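Side-chain contacts in Mgp-operon protein 3 (Mycoplasma pneumoniae, PDB 6RJ1), which probably serves as a surface adhesin through which this human pathogen attaches to host cells, probably by way of sugars: residues L161-V166 and D522-N527; G607-L612 and Y617-S622; K820-T825 and E830-S835; P873-D876 and Q880-K883. All coordinates share one frame; numbering follows the deposited sequence.

Contact 1. Residues L161-V166 and D522-N527; sequences LQDLLV and DSKNSN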
loop_
_atom_site.group_PDB
_atom_site.type_symbol
_atom_site.label_atom_id
_atom_site.label_comp_id
_atom_site.label_asym_id
_atom_site.label_seq_id
_atom_site.Cartn_x
_atom_site.Cartn_y
_atom_site.Cartn_z
ATOM N N LEU A 161 -5.521 -6.059 -18.649
ATOM C CA LEU A 161 -6.506 -6.556 -17.698
ATOM C C LEU A 161 -6.961 -7.978 -17.984
ATOM O O LEU A 161 -7.269 -8.721 -17.050
ATOM C CB LEU A 161 -7.689 -5.593 -17.587
ATOM C CG LEU A 161 -7.360 -4.182 -17.068
ATOM C CD1 LEU A 161 -8.524 -3.246 -17.267
ATOM C CD2 LEU A 161 -6.896 -4.199 -15.604
ATOM N N GLN A 162 -6.936 -8.379 -19.258
ATOM C CA GLN A 162 -7.303 -9.727 -19.686
ATOM C C GLN A 162 -6.339 -10.766 -19.128
ATOM O O GLN A 162 -6.766 -11.868 -18.776
ATOM C CB GLN A 162 -7.326 -9.832 -21.211
ATOM C CG GLN A 162 -8.528 -9.191 -21.854
ATOM C CD GLN A 162 -8.713 -9.707 -23.252
ATOM O OE1 GLN A 162 -9.536 -10.594 -23.505
ATOM N NE2 GLN A 162 -7.953 -9.157 -24.187
ATOM N N ASP A 163 -5.049 -10.408 -19.032
ATOM C CA ASP A 163 -3.995 -11.294 -18.549
ATOM C C ASP A 163 -3.491 -10.957 -17.159
ATOM O O ASP A 163 -2.670 -11.700 -16.621
ATOM C CB ASP A 163 -2.827 -11.315 -19.545
ATOM C CG ASP A 163 -3.024 -12.224 -20.743
ATOM O OD1 ASP A 163 -3.811 -13.204 -20.629
ATOM O OD2 ASP A 163 -2.369 -11.974 -21.793
ATOM N N LEU A 164 -3.974 -9.851 -16.566
ATOM C CA LEU A 164 -3.555 -9.413 -15.234
ATOM C C LEU A 164 -3.806 -10.443 -14.146
ATOM O O LEU A 164 -4.905 -10.995 -14.031
ATOM C CB LEU A 164 -4.177 -8.060 -14.857
ATOM C CG LEU A 164 -3.691 -7.428 -13.549
ATOM C CD1 LEU A 164 -2.319 -6.806 -13.706
ATOM C CD2 LEU A 164 -4.680 -6.414 -13.046
ATOM N N LEU A 165 -2.760 -10.674 -13.349
ATOM C CA LEU A 165 -2.727 -11.573 -12.202
ATOM C C LEU A 165 -2.552 -10.736 -10.944
ATOM O O LEU A 165 -1.681 -9.871 -10.912
ATOM C CB LEU A 165 -1.532 -12.520 -12.361
ATOM C CG LEU A 165 -1.798 -13.987 -12.689
ATOM C CD1 LEU A 165 -2.842 -14.154 -13.762
ATOM C CD2 LEU A 165 -0.524 -14.654 -13.121
ATOM N N VAL A 166 -3.405 -10.954 -9.927
ATOM C CA VAL A 166 -3.311 -10.244 -8.649
ATOM C C VAL A 166 -3.114 -11.277 -7.534
ATOM O O VAL A 166 -3.841 -12.268 -7.463
ATOM C CB VAL A 166 -4.511 -9.293 -8.357
ATOM C CG1 VAL A 166 -4.263 -8.456 -7.097
ATOM C CG2 VAL A 166 -4.814 -8.381 -9.546
ATOM N N ASP A 522 3.211 -8.404 -30.589
ATOM C CA ASP A 522 2.383 -9.560 -30.275
ATOM C C ASP A 522 1.351 -9.135 -29.242
ATOM O O ASP A 522 1.709 -8.579 -28.198
ATOM C CB ASP A 522 3.259 -10.712 -29.747
ATOM C CG ASP A 522 2.640 -12.090 -29.893
ATOM O OD1 ASP A 522 1.497 -12.291 -29.401
ATOM O OD2 ASP A 522 3.298 -12.975 -30.484
ATOM N N SER A 523 0.065 -9.388 -29.544
ATOM C CA SER A 523 -1.066 -9.037 -28.674
ATOM C C SER A 523 -1.026 -9.687 -27.285
ATOM O O SER A 523 -1.580 -9.112 -26.341
ATOM C CB SER A 523 -2.388 -9.343 -29.366
ATOM O OG SER A 523 -2.562 -8.458 -30.460
ATOM N N LYS A 524 -0.364 -10.866 -27.156
ATOM C CA LYS A 524 -0.241 -11.571 -25.884
ATOM C C LYS A 524 0.860 -10.998 -24.961
ATOM O O LYS A 524 0.889 -11.338 -23.772
ATOM C CB LYS A 524 -0.097 -13.081 -26.086
ATOM C CG LYS A 524 -1.446 -13.768 -26.139
ATOM C CD LYS A 524 -1.393 -15.152 -25.491
ATOM C CE LYS A 524 -2.726 -15.571 -24.908
ATOM N NZ LYS A 524 -3.268 -14.640 -23.868
ATOM N N ASN A 525 1.702 -10.077 -25.488
ATOM C CA ASN A 525 2.703 -9.333 -24.725
ATOM C C ASN A 525 1.931 -8.104 -24.231
ATOM O O ASN A 525 2.124 -6.980 -24.692
ATOM C CB ASN A 525 3.900 -8.959 -25.613
ATOM C CG ASN A 525 5.020 -8.255 -24.883
ATOM O OD1 ASN A 525 5.529 -8.724 -23.867
ATOM N ND2 ASN A 525 5.435 -7.110 -25.398
ATOM N N SER A 526 1.003 -8.365 -23.305
ATOM C CA SER A 526 0.025 -7.443 -22.743
ATOM C C SER A 526 0.477 -6.627 -21.523
ATOM O O SER A 526 -0.299 -5.779 -21.093
ATOM C CB SER A 526 -1.254 -8.206 -22.416
ATOM O OG SER A 526 -0.982 -9.395 -21.689
ATOM N N ASN A 527 1.711 -6.825 -20.991
ATOM C CA ASN A 527 2.234 -6.074 -19.828
ATOM C C ASN A 527 2.088 -4.549 -19.956
ATOM O O ASN A 527 2.113 -4.027 -21.078
ATOM C CB ASN A 527 3.695 -6.424 -19.567
ATOM C CG ASN A 527 4.645 -5.919 -20.632
ATOM O OD1 ASN A 527 4.985 -4.731 -20.692
ATOM N ND2 ASN A 527 5.110 -6.810 -21.484
#
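D163 and K524 meet with their side chains crossing at about a right angle, and S526 approaches the same carboxylate from two residues further along the same loop. The serine hydroxyl makes the directional bond: S526 OG donates to D163 OD2 over 2.9 Å, on the anti lone pair, the one turned away from the other oxygen. S526 chi1 of 48° sets OG between its backbone N and carbonyl carbon, and from there it faces the acid. The lysine behaves differently. K524 NZ lies 3.5 Å from D163 OD2, and K524 NZ is 3.6 Å from D163 OD1, a long salt bridge shared almost evenly by the two oxygens. Two bends in the K524 chain, at chi2 and chi4, bring the ammonium round to D163, while the start of the residue is fixed by an Asx turn in which K524 N donates to D522 OD1 at 3.2 Å. Just before the first segment, T160 OG1 bonds to S526 O; K231 pairs with D163 OD1. A buried carboxylate thus receives one hydroxyl and two ammonium groups, a setting that would probably favour its ionised form and that ties an irregular loop to residues 161-166 by charge more than by apolar packing.

Contact 2. Residues G607-L612 and Y617-S622; sequences GLFTLL and YVTPVS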
loop_
_atom_site.group_PDB
_atom_site.type_symbol
_atom_site.label_atom_id
_atom_site.label_comp_id
_atom_site.label_asym_id
_atom_site.label_seq_id
_atom_site.Cartn_x
_atom_site.Cartn_y
_atom_site.Cartn_z
ATOM N N GLY A 607 23.300 -10.424 -6.666
ATOM C CA GLY A 607 23.351 -11.800 -6.205
ATOM C C GLY A 607 24.540 -11.954 -5.286
ATOM O O GLY A 607 25.177 -10.953 -4.949
ATOM N N LEU A 608 24.864 -13.195 -4.891
ATOM C CA LEU A 608 25.998 -13.437 -4.007
ATOM C C LEU A 608 27.334 -13.267 -4.729
ATOM O O LEU A 608 27.616 -13.980 -5.689
ATOM C CB LEU A 608 25.898 -14.807 -3.307
ATOM C CG LEU A 608 26.934 -15.075 -2.196
ATOM C CD1 LEU A 608 26.436 -14.607 -0.846
ATOM C CD2 LEU A 608 27.288 -16.536 -2.132
ATOM N N PHE A 609 28.138 -12.295 -4.262
ATOM C CA PHE A 609 29.484 -12.005 -4.758
ATOM C C PHE A 609 30.468 -12.316 -3.629
ATOM O O PHE A 609 30.411 -11.684 -2.571
ATOM C CB PHE A 609 29.607 -10.544 -5.231
ATOM C CG PHE A 609 28.885 -10.240 -6.524
ATOM C CD1 PHE A 609 29.516 -10.419 -7.751
ATOM C CD2 PHE A 609 27.588 -9.741 -6.515
ATOM C CE1 PHE A 609 28.855 -10.126 -8.944
ATOM C CE2 PHE A 609 26.921 -9.457 -7.710
ATOM C CZ PHE A 609 27.561 -9.644 -8.917
ATOM N N THR A 610 31.284 -13.367 -3.810
ATOM C CA THR A 610 32.239 -13.785 -2.785
ATOM C C THR A 610 33.602 -13.156 -3.015
ATOM O O THR A 610 34.437 -13.687 -3.760
ATOM C CB THR A 610 32.290 -15.310 -2.607
ATOM O OG1 THR A 610 32.435 -15.943 -3.880
ATOM C CG2 THR A 610 31.075 -15.851 -1.870
ATOM N N LEU A 611 33.809 -11.996 -2.371
ATOM C CA LEU A 611 35.061 -11.247 -2.402
ATOM C C LEU A 611 35.971 -11.961 -1.392
ATOM O O LEU A 611 35.724 -11.855 -0.200
ATOM C CB LEU A 611 34.825 -9.769 -1.981
ATOM C CG LEU A 611 33.968 -8.884 -2.898
ATOM C CD1 LEU A 611 32.528 -8.816 -2.409
ATOM C CD2 LEU A 611 34.530 -7.475 -2.962
ATOM N N LEU A 612 36.987 -12.713 -1.873
ATOM C CA LEU A 612 37.972 -13.517 -1.113
ATOM C C LEU A 612 37.317 -14.445 -0.015
ATOM O O LEU A 612 37.221 -15.652 -0.245
ATOM C CB LEU A 612 39.201 -12.708 -0.555
ATOM C CG LEU A 612 39.132 -11.382 0.302
ATOM C CD1 LEU A 612 38.508 -10.167 -0.410
ATOM C CD2 LEU A 612 38.773 -11.594 1.765
ATOM N N TYR A 617 25.565 -9.094 -1.168
ATOM C CA TYR A 617 24.463 -9.465 -2.052
ATOM C C TYR A 617 24.231 -8.428 -3.171
ATOM O O TYR A 617 23.289 -8.558 -3.942
ATOM C CB TYR A 617 23.193 -9.775 -1.243
ATOM C CG TYR A 617 23.240 -11.137 -0.584
ATOM C CD1 TYR A 617 22.929 -12.291 -1.297
ATOM C CD2 TYR A 617 23.595 -11.274 0.754
ATOM C CE1 TYR A 617 22.964 -13.548 -0.695
ATOM C CE2 TYR A 617 23.639 -12.527 1.369
ATOM C CZ TYR A 617 23.320 -13.662 0.639
ATOM O OH TYR A 617 23.364 -14.903 1.232
ATOM N N VAL A 618 25.138 -7.443 -3.287
ATOM C CA VAL A 618 25.104 -6.367 -4.285
ATOM C C VAL A 618 26.329 -6.437 -5.194
ATOM O O VAL A 618 27.381 -6.937 -4.783
ATOM C CB VAL A 618 24.979 -4.946 -3.679
ATOM C CG1 VAL A 618 24.068 -4.077 -4.527
ATOM C CG2 VAL A 618 24.507 -4.966 -2.233
ATOM N N THR A 619 26.203 -5.888 -6.412
ATOM C CA THR A 619 27.266 -5.858 -7.411
ATOM C C THR A 619 28.439 -4.963 -6.999
ATOM O O THR A 619 28.219 -3.847 -6.524
ATOM C CB THR A 619 26.710 -5.503 -8.801
ATOM O OG1 THR A 619 27.777 -5.527 -9.746
ATOM C CG2 THR A 619 26.002 -4.143 -8.848
ATOM N N PRO A 620 29.692 -5.426 -7.186
ATOM C CA PRO A 620 30.842 -4.572 -6.843
ATOM C C PRO A 620 31.164 -3.546 -7.936
ATOM O O PRO A 620 31.936 -2.628 -7.685
ATOM C CB PRO A 620 31.981 -5.570 -6.608
ATOM C CG PRO A 620 31.429 -6.939 -7.011
ATOM C CD PRO A 620 30.141 -6.722 -7.728
ATOM N N VAL A 621 30.583 -3.704 -9.145
ATOM C CA VAL A 621 30.739 -2.779 -10.278
ATOM C C VAL A 621 29.369 -2.397 -10.869
ATOM O O VAL A 621 28.500 -3.254 -11.048
ATOM C CB VAL A 621 31.753 -3.215 -11.370
ATOM C CG1 VAL A 621 33.192 -3.102 -10.870
ATOM C CG2 VAL A 621 31.463 -4.609 -11.885
ATOM N N SER A 622 29.178 -1.097 -11.131
ATOM C CA SER A 622 27.951 -0.514 -11.679
ATOM C C SER A 622 28.247 0.820 -12.377
ATOM O O SER A 622 29.338 1.371 -12.231
ATOM C CB SER A 622 26.913 -0.312 -10.573
ATOM O OG SER A 622 27.379 0.585 -9.574
#
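F609 and P620 form the close-packed end of this contact, the two side chains crossing at about a right angle. P620 CD sits over the middle of one face, 3.8 Å from the centroid of the F609 ring and 11° off its normal, a well-centred CH-pi contact. F609 chi1 of -72° holds CG anti to the carbonyl carbon and carries the ring across to the 617-622 segment. There it also meets backbone: F609 CD2 approaches V618 O at 3.3 Å and F609 CE2 lies 3.6 Å from T619 CA, both obliquely. Within the second segment T619 OG1 donates to V621 O over 2.7 Å; outside it, N606 OD1 accepts from T619 N.

Toward the solvent side the arrangement is less regular, though the atoms come as near. L608, an exposed residue, lays CD1 over a face of Y617, 4.0 Å from the centroid of that ring but 28° off the normal, so the methyl leans toward the CE1-CZ side instead of centring. The tyrosine ring also meets F670, which ties this outer pair to the rest of the protein. Beside these apolar pairs, G607 N reaches Y617 O at 3.3 Å in a weak, strongly bent hydrogen bond. The first segment holds strand 609-611, and the second follows strand 614-616 of the same small antiparallel hairpin. As it leaves the hairpin, the 617-622 chain is held back against it mainly by C-H groups resting on aromatic faces, an interaction that depends on shape and dispersion and has little polar direction.

Contact 3. Residues K820-T825 and E830-S835; sequences KLLDST and EPISFS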
loop_
_atom_site.group_PDB
_atom_site.type_symbol
_atom_site.label_atom_id
_atom_site.label_comp_id
_atom_site.label_asym_id
_atom_site.label_seq_id
_atom_site.Cartn_x
_atom_site.Cartn_y
_atom_site.Cartn_z
ATOM N N LYS A 820 4.629 23.056 -2.391
ATOM C CA LYS A 820 5.416 22.006 -3.032
ATOM C C LYS A 820 6.206 21.247 -1.951
ATOM O O LYS A 820 6.192 21.652 -0.790
ATOM C CB LYS A 820 6.380 22.631 -4.061
ATOM C CG LYS A 820 5.698 23.181 -5.306
ATOM C CD LYS A 820 6.674 23.959 -6.174
ATOM C CE LYS A 820 6.057 24.424 -7.471
ATOM N NZ LYS A 820 6.075 23.356 -8.505
ATOM N N LEU A 821 6.886 20.153 -2.330
ATOM C CA LEU A 821 7.722 19.348 -1.433
ATOM C C LEU A 821 8.936 20.170 -0.979
ATOM O O LEU A 821 9.491 20.915 -1.788
ATOM C CB LEU A 821 8.192 18.093 -2.188
ATOM C CG LEU A 821 7.482 16.756 -1.932
ATOM C CD1 LEU A 821 5.978 16.869 -2.025
ATOM C CD2 LEU A 821 7.916 15.750 -2.940
ATOM N N LEU A 822 9.328 20.064 0.310
ATOM C CA LEU A 822 10.471 20.806 0.854
ATOM C C LEU A 822 11.800 20.303 0.270
ATOM O O LEU A 822 12.165 19.138 0.448
ATOM C CB LEU A 822 10.469 20.785 2.390
ATOM C CG LEU A 822 11.367 21.808 3.099
ATOM C CD1 LEU A 822 10.817 23.226 2.975
ATOM C CD2 LEU A 822 11.538 21.453 4.566
ATOM N N ASP A 823 12.487 21.190 -0.472
ATOM C CA ASP A 823 13.730 20.905 -1.189
ATOM C C ASP A 823 14.884 21.854 -0.802
ATOM O O ASP A 823 14.659 22.910 -0.203
ATOM C CB ASP A 823 13.443 20.973 -2.709
ATOM C CG ASP A 823 14.513 20.389 -3.617
ATOM O OD1 ASP A 823 14.674 19.142 -3.626
ATOM O OD2 ASP A 823 15.178 21.175 -4.336
ATOM N N SER A 824 16.124 21.454 -1.133
ATOM C CA SER A 824 17.351 22.225 -0.912
ATOM C C SER A 824 18.188 22.263 -2.207
ATOM O O SER A 824 17.898 21.516 -3.151
ATOM C CB SER A 824 18.163 21.635 0.241
ATOM O OG SER A 824 19.295 22.439 0.537
ATOM N N THR A 825 19.217 23.141 -2.247
ATOM C CA THR A 825 20.128 23.304 -3.391
ATOM C C THR A 825 20.982 22.037 -3.625
ATOM O O THR A 825 21.032 21.542 -4.755
ATOM C CB THR A 825 20.996 24.577 -3.231
ATOM O OG1 THR A 825 20.162 25.697 -2.921
ATOM C CG2 THR A 825 21.836 24.886 -4.478
ATOM N N GLU A 830 20.546 14.369 1.761
ATOM C CA GLU A 830 19.334 13.551 1.777
ATOM C C GLU A 830 18.101 14.467 1.628
ATOM O O GLU A 830 18.182 15.630 2.027
ATOM C CB GLU A 830 19.250 12.702 3.054
ATOM C CG GLU A 830 19.764 11.288 2.849
ATOM C CD GLU A 830 19.201 10.251 3.802
ATOM O OE1 GLU A 830 19.878 9.951 4.814
ATOM O OE2 GLU A 830 18.088 9.736 3.540
ATOM N N PRO A 831 16.992 14.021 0.981
ATOM C CA PRO A 831 15.841 14.920 0.806
ATOM C C PRO A 831 15.287 15.370 2.143
ATOM O O PRO A 831 15.116 14.552 3.055
ATOM C CB PRO A 831 14.833 14.076 0.014
ATOM C CG PRO A 831 15.228 12.670 0.266
ATOM C CD PRO A 831 16.715 12.688 0.410
ATOM N N ILE A 832 15.079 16.685 2.274
ATOM C CA ILE A 832 14.565 17.274 3.507
ATOM C C ILE A 832 13.016 17.154 3.588
ATOM O O ILE A 832 12.441 17.478 4.629
ATOM C CB ILE A 832 15.109 18.708 3.765
ATOM C CG1 ILE A 832 14.838 19.678 2.587
ATOM C CG2 ILE A 832 16.607 18.656 4.138
ATOM C CD1 ILE A 832 15.073 21.202 2.917
ATOM N N SER A 833 12.365 16.621 2.515
ATOM C CA SER A 833 10.918 16.395 2.400
ATOM C C SER A 833 10.484 15.088 3.080
ATOM O O SER A 833 9.301 14.902 3.364
ATOM C CB SER A 833 10.499 16.372 0.933
ATOM O OG SER A 833 11.081 15.278 0.243
ATOM N N PHE A 834 11.439 14.174 3.304
ATOM C CA PHE A 834 11.190 12.879 3.938
ATOM C C PHE A 834 12.086 12.684 5.159
ATOM O O PHE A 834 13.282 12.983 5.109
ATOM C CB PHE A 834 11.416 11.740 2.929
ATOM C CG PHE A 834 11.182 10.341 3.450
ATOM C CD1 PHE A 834 12.211 9.618 4.041
ATOM C CD2 PHE A 834 9.943 9.729 3.312
ATOM C CE1 PHE A 834 11.996 8.322 4.516
ATOM C CE2 PHE A 834 9.739 8.426 3.767
ATOM C CZ PHE A 834 10.765 7.730 4.360
ATOM N N SER A 835 11.497 12.136 6.234
ATOM C CA SER A 835 12.178 11.807 7.485
ATOM C C SER A 835 11.553 10.554 8.116
ATOM O O SER A 835 10.327 10.446 8.190
ATOM C CB SER A 835 12.128 12.980 8.457
ATOM O OG SER A 835 11.718 12.575 9.755
#
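N813 of strand 808-815 grips both segments, through backbone hydrogen bonds with L822 and S833 and through its ND2, which donates to I832 O. L822 and S833 therefore sit beside one strand, yet they are not paired with each other: L822 O lies 3.3 Å from S833 N at an angle too poor for a hydrogen bond. I832 packs against L822 and S824. Its CG1 lies between the backbone N and the carbonyl carbon (chi1 56°), which sends the extended arm across to the 820-825 backbone, where I832 CD1 meets L822 CG at 3.8 Å. The same methyl, I832 CD1, reaches D823 O at 3.6 Å and ends against S824 CB at 4.1 Å. L822 crosses the isoleucine obliquely, touching it through CG and CD2. On the other flank L821 CG borders S833 CB. The polar ends look elsewhere: S824 OG bonds to T908, and S833 OG to the hydroxyl of Y696. The arrangement belongs to an antiparallel sheet in which strands 820-821 and 834-838 both pair with 808-815, joined by a looped-out connection whose apolar base is L822 and I832.

Contact 4. Residues P873-D876 and Q880-K883; sequences PTYD and QQVK
The Y875 ring and the Q881 amide lie side by side, pointing the same way, with planes 18° apart, across a hairpin-like turn closed by a single antiparallel bridge. The glutamine meets the ring through its aliphatic stem: Q881 CG is 3.7 Å from Y875 CE2, whereas backbone Q880 C and Q881 N come at the ring obliquely, near CD2. Y875 chi1 of -67° turns CG anti to the carbonyl carbon, and beyond CG the Q881 chain runs extended, which keeps the two groups abreast. On its way past, Y875 also touches Q361 of helix 360-365.

The second flat group is the D876 carboxylate, its plane steeply tilted from that of the Q880 amide. Its OD1 takes a bond from Q880 N; D876 OD1 and Q880 N are 2.8 Å apart, with the donor standing well above the carboxylate plane. That same oxygen receives a weak bond from K878 N, and Q880 NE2 returns to K878 O, so both side chains turn in to the backbone of K878.

Y875 and Q881 are a non-hydrogen-bonded pair, and the bonds lie on either side of them. Toward the turn, D876 N donates to Q880 O over 2.9 Å, in the carbonyl plane. V882 points back at the 873-876 backbone: V882 CG2 is 3.3 Å from P873 O and also lies against D876 N, while Y173 touches the valine from outside the segments. Toward the open end, V882 N bonds to T874 O at 3.1 Å, lying 38° out of that carbonyl's plane.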
loop_
_atom_site.group_PDB
_atom_site.type_symbol
_atom_site.label_atom_id
_atom_site.label_comp_id
_atom_site.label_asym_id
_atom_site.label_seq_id
_atom_site.Cartn_x
_atom_site.Cartn_y
_atom_site.Cartn_z
ATOM N N PRO A 873 -8.705 -9.523 14.024
ATOM C CA PRO A 873 -9.632 -10.585 13.561
ATOM C C PRO A 873 -10.098 -11.466 14.717
ATOM O O PRO A 873 -9.422 -11.514 15.739
ATOM C CB PRO A 873 -8.789 -11.395 12.568
ATOM C CG PRO A 873 -7.606 -10.526 12.244
ATOM C CD PRO A 873 -7.349 -9.730 13.473
ATOM N N THR A 874 -11.255 -12.133 14.577
ATOM C CA THR A 874 -11.805 -12.984 15.651
ATOM C C THR A 874 -11.013 -14.281 15.853
ATOM O O THR A 874 -10.869 -14.733 16.990
ATOM C CB THR A 874 -13.303 -13.256 15.457
ATOM O OG1 THR A 874 -13.524 -13.893 14.196
ATOM C CG2 THR A 874 -14.152 -11.995 15.587
ATOM N N TYR A 875 -10.504 -14.870 14.755
ATOM C CA TYR A 875 -9.719 -16.105 14.770
ATOM C C TYR A 875 -8.453 -15.965 13.936
ATOM O O TYR A 875 -8.450 -15.237 12.936
ATOM C CB TYR A 875 -10.559 -17.299 14.285
ATOM C CG TYR A 875 -11.694 -17.658 15.214
ATOM C CD1 TYR A 875 -12.929 -17.026 15.116
ATOM C CD2 TYR A 875 -11.540 -18.640 16.186
ATOM C CE1 TYR A 875 -13.972 -17.334 15.990
ATOM C CE2 TYR A 875 -12.583 -18.973 17.052
ATOM C CZ TYR A 875 -13.798 -18.316 16.953
ATOM O OH TYR A 875 -14.828 -18.637 17.811
ATOM N N ASP A 876 -7.370 -16.658 14.353
ATOM C CA ASP A 876 -6.082 -16.638 13.650
ATOM C C ASP A 876 -6.068 -17.615 12.446
ATOM O O ASP A 876 -7.093 -18.245 12.152
ATOM C CB ASP A 876 -4.921 -16.906 14.632
ATOM C CG ASP A 876 -4.915 -18.254 15.342
ATOM O OD1 ASP A 876 -5.537 -19.207 14.824
ATOM O OD2 ASP A 876 -4.262 -18.362 16.402
ATOM N N GLN A 880 -7.867 -20.451 15.767
ATOM C CA GLN A 880 -7.880 -20.352 17.225
ATOM C C GLN A 880 -8.324 -18.932 17.565
ATOM O O GLN A 880 -7.972 -17.999 16.841
ATOM C CB GLN A 880 -6.470 -20.595 17.813
ATOM C CG GLN A 880 -5.718 -21.844 17.311
ATOM C CD GLN A 880 -6.353 -23.157 17.705
ATOM O OE1 GLN A 880 -6.806 -23.355 18.844
ATOM N NE2 GLN A 880 -6.383 -24.093 16.764
ATOM N N GLN A 881 -9.096 -18.765 18.657
ATOM C CA GLN A 881 -9.578 -17.459 19.125
ATOM C C GLN A 881 -8.398 -16.513 19.354
ATOM O O GLN A 881 -7.372 -16.925 19.903
ATOM C CB GLN A 881 -10.410 -17.613 20.408
ATOM C CG GLN A 881 -11.868 -17.202 20.232
ATOM C CD GLN A 881 -12.752 -17.555 21.410
ATOM O OE1 GLN A 881 -12.562 -18.564 22.095
ATOM N NE2 GLN A 881 -13.760 -16.737 21.663
ATOM N N VAL A 882 -8.515 -15.275 18.879
ATOM C CA VAL A 882 -7.437 -14.298 19.009
ATOM C C VAL A 882 -7.376 -13.722 20.432
ATOM O O VAL A 882 -8.394 -13.292 20.991
ATOM C CB VAL A 882 -7.496 -13.221 17.896
ATOM C CG1 VAL A 882 -6.562 -12.044 18.174
ATOM C CG2 VAL A 882 -7.167 -13.845 16.552
ATOM N N LYS A 883 -6.159 -13.757 21.009
ATOM C CA LYS A 883 -5.832 -13.238 22.331
ATOM C C LYS A 883 -5.801 -11.696 22.297
ATOM O O LYS A 883 -5.330 -11.097 21.325
ATOM C CB LYS A 883 -4.471 -13.803 22.793
ATOM C CG LYS A 883 -4.186 -13.660 24.290
ATOM C CD LYS A 883 -2.766 -14.116 24.638
ATOM C CE LYS A 883 -2.387 -13.778 26.064
ATOM N NZ LYS A 883 -0.968 -14.121 26.360
#

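Contact 1 is the buried one and contact 4 the most superficial, with contacts 2 and 3 partly buried. Contact 1 joins parts of the chain 356 residues apart, whereas the other three join segments only a few residues apart. No segment is shared, but contact 1 packs on strand 650-654, the strand that follows the 617-622 loop of contact 2. Charge dominates in contact 1, where the acid is enclosed; in contact 4, at the surface, backbone hydrogen bonds are joined by an aspartate side chain bonded to Q880 N across the turn. Contacts 2 and 3 rely on apolar groups, aromatic faces in one and branched aliphatics in the other. Contacts 3 and 4 lie on opposite sides of the chain's centre.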